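Local structure of DUF4875 domain-containing protein (4LG3) at residues A[109-112]-A[113-116]. The protein is of unknown function but belongs to the DUF4875 family, which is placed in the CamS-like clan. Sequence-based numbering, arbitrary orientation.
With SO4 (sulfate ion), chain D.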
ATOM      1  N   ASP A 109       3.845 -14.955  20.728  1.00 68.13           N
ATOM      2  CA  ASP A 109       2.476 -14.880  20.228  1.00 67.63           C
ATOM      3  C   ASP A 109       2.112 -16.274  19.661  1.00 72.16           C
ATOM      4  O   ASP A 109       2.931 -17.213  19.725  1.00 71.17           O
ATOM      5  CB  ASP A 109       2.314 -13.778  19.165  1.00 67.11           C
ATOM      6  CG  ASP A 109       2.391 -12.335  19.649  1.00 75.23           C
ATOM      7  OD1 ASP A 109       1.801 -12.026  20.723  1.00 77.42           O
ATOM      8  OD2 ASP A 109       2.959 -11.488  18.906  1.00 74.99           O
ATOM      9  N   ASP A 110       0.889 -16.420  19.129  1.00 69.04           N
ATOM     10  CA  ASP A 110       0.471 -17.704  18.569  1.00 69.64           C
ATOM     11  C   ASP A 110      -0.240 -17.468  17.238  1.00 70.21           C
ATOM     12  O   ASP A 110      -1.437 -17.733  17.097  1.00 71.82           O
ATOM     13  CB  ASP A 110      -0.403 -18.490  19.578  1.00 74.02           C
ATOM     14  CG  ASP A 110      -0.828 -19.866  19.094  1.00 88.46           C
ATOM     15  OD1 ASP A 110       0.054 -20.640  18.651  1.00 89.86           O
ATOM     16  OD2 ASP A 110      -2.049 -20.153  19.118  1.00 97.05           O
ATOM     17  N   TRP A 111       0.497 -16.924  16.270  1.00 62.40           N
ATOM     18  CA  TRP A 111      -0.036 -16.671  14.934  1.00 59.61           C
ATOM     19  C   TRP A 111       1.073 -16.641  13.931  1.00 59.54           C
ATOM     20  O   TRP A 111       2.207 -16.301  14.270  1.00 57.98           O
ATOM     21  CB  TRP A 111      -0.878 -15.382  14.852  1.00 57.20           C
ATOM     22  CG  TRP A 111      -0.214 -14.114  15.304  1.00 57.00           C
ATOM     23  CD1 TRP A 111      -0.420 -13.463  16.486  1.00 60.13           C
ATOM     24  CD2 TRP A 111       0.639 -13.259  14.519  1.00 54.96           C
ATOM     25  NE1 TRP A 111       0.282 -12.278  16.507  1.00 58.06           N
ATOM     26  CE2 TRP A 111       0.917 -12.111  15.303  1.00 58.19           C
ATOM     27  CE3 TRP A 111       1.168 -13.334  13.217  1.00 54.83           C
ATOM     28  CZ2 TRP A 111       1.732 -11.069  14.843  1.00 55.60           C
ATOM     29  CZ3 TRP A 111       1.997 -12.316  12.769  1.00 54.69           C
ATOM     30  CH2 TRP A 111       2.273 -11.202  13.574  1.00 55.09           C
ATOM     31  N   THR A 112       0.723 -16.954  12.672  1.00 54.95           N
ATOM     32  CA  THR A 112       1.616 -16.978  11.518  1.00 52.27           C
ATOM     33  C   THR A 112       1.298 -15.774  10.638  1.00 55.61           C
ATOM     34  O   THR A 112       2.203 -15.149  10.096  1.00 54.06           O
ATOM     35  CB  THR A 112       1.467 -18.328  10.793  1.00 51.23           C
ATOM     36  OG1 THR A 112       1.615 -19.372  11.770  1.00 51.95           O
ATOM     37  CG2 THR A 112       2.485 -18.517   9.656  1.00 44.97           C
ATOM     38  N   TRP A 113       0.011 -15.452  10.502  1.00 53.54           N
ATOM     39  CA  TRP A 113      -0.456 -14.322   9.697  1.00 51.23           C
ATOM     40  C   TRP A 113      -1.310 -13.376  10.548  1.00 54.20           C
ATOM     41  O   TRP A 113      -2.123 -13.823  11.357  1.00 55.46           O
ATOM     42  CB  TRP A 113      -1.230 -14.804   8.455  1.00 49.53           C
ATOM     43  CG  TRP A 113      -0.357 -15.503   7.447  1.00 50.20           C
ATOM     44  CD1 TRP A 113      -0.118 -16.844   7.358  1.00 54.73           C
ATOM     45  CD2 TRP A 113       0.383 -14.891   6.377  1.00 48.11           C
ATOM     46  NE1 TRP A 113       0.730 -17.107   6.301  1.00 54.06           N
ATOM     47  CE2 TRP A 113       1.036 -15.928   5.672  1.00 53.33           C
ATOM     48  CE3 TRP A 113       0.558 -13.564   5.947  1.00 47.35           C
ATOM     49  CZ2 TRP A 113       1.865 -15.678   4.574  1.00 51.82           C
ATOM     50  CZ3 TRP A 113       1.374 -13.316   4.852  1.00 47.81           C
ATOM     51  CH2 TRP A 113       2.025 -14.361   4.184  1.00 49.40           C
ATOM     52  N   ASN A 114      -1.101 -12.074  10.373  1.00 48.79           N
ATOM     53  CA  ASN A 114      -1.849 -11.036  11.084  1.00 48.30           C
ATOM     54  C   ASN A 114      -1.866  -9.754  10.279  1.00 50.29           C
ATOM     55  O   ASN A 114      -1.100  -9.630   9.316  1.00 50.52           O
ATOM     56  CB  ASN A 114      -1.228 -10.768  12.451  1.00 51.35           C
ATOM     57  CG  ASN A 114      -2.211 -10.316  13.509  1.00 82.14           C
ATOM     58  OD1 ASN A 114      -3.324  -9.849  13.231  1.00 70.98           O
ATOM     59  ND2 ASN A 114      -1.814 -10.448  14.761  1.00 81.28           N
ATOM     60  N   THR A 115      -2.741  -8.810  10.659  1.00 45.34           N
ATOM     61  CA  THR A 115      -2.874  -7.469  10.076  1.00 44.19           C
ATOM     62  C   THR A 115      -3.170  -7.629   8.598  1.00 47.46           C
ATOM     63  O   THR A 115      -2.518  -7.022   7.729  1.00 48.09           O
ATOM     64  CB  THR A 115      -1.612  -6.602  10.384  1.00 56.70           C
ATOM     65  OG1 THR A 115      -1.183  -6.837  11.725  1.00 65.10           O
ATOM     66  CG2 THR A 115      -1.866  -5.106  10.197  1.00 51.43           C
ATOM     67  N   LEU A 116      -4.153  -8.493   8.317  1.00 43.76           N
ATOM     68  CA  LEU A 116      -4.545  -8.821   6.958  1.00 42.15           C
ATOM     69  C   LEU A 116      -5.560  -7.824   6.484  1.00 43.89           C
ATOM     70  O   LEU A 116      -6.650  -7.777   7.025  1.00 44.76           O
ATOM     71  CB  LEU A 116      -5.084 -10.255   6.901  1.00 43.01           C
ATOM     72  CG  LEU A 116      -4.143 -11.353   7.418  1.00 46.39           C
ATOM     73  CD1 LEU A 116      -4.838 -12.733   7.399  1.00 46.08           C
ATOM     74  CD2 LEU A 116      -2.795 -11.348   6.667  1.00 45.35           C
TER
HETATM   75  S   SO4 D 301       2.390 -20.925   5.982  1.00 92.42           S
HETATM   76  O1  SO4 D 301       2.659 -21.720   4.776  1.00 93.95           O
HETATM   77  O2  SO4 D 301       3.664 -20.405   6.487  1.00 91.99           O
HETATM   78  O3  SO4 D 301       1.443 -19.841   5.654  1.00 90.94           O
HETATM   79  O4  SO4 D 301       1.790 -21.780   7.008  1.00 93.50           O
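With chi1 at 55°, Trp111 holds CG between its own backbone N and carbonyl carbon, which places the indole alongside the following residues, with one face toward Asn114. Asn114, its chi1 at -150°, some 30° short of fully anti to the backbone N, lies across that face. Its CB sits 3.4 Å from the centroid of the Trp111 six-membered ring, almost on the ring normal, a CH-pi contact. The amide stands nearly upright on the indole, the two planes 83° apart, and brings ND2 to 3.2 Å from Trp111 CE2, above the plane and offset toward the rim. The amide oxygen turns to the next residue: Thr115 N donates to Asn114 OD1 at 2.8 Å, from a position tilted out of the carbonyl plane, a bent bond that should restrain rotation of the amide. Trp113 NE1 gives a nearly straight hydrogen bond (2.9 Å) to O3 of a sulfate, probably from the crystallisation liquor, in the plane of the ring at its edge. Thr112 CG2 lies 3.9 Å from Trp113 CD1, beside that site, and Tyr98 OH is also hydrogen-bonded to the sulfate. The eight residues lead from a loop into strand 113-118, which pairs antiparallel with strand 92-98; Trp111 rests on Thr97 of that neighbour, while Trp113 stacks on Tyr98 and packs against Ile61, Ala64 and Arg65 of helix 53-71.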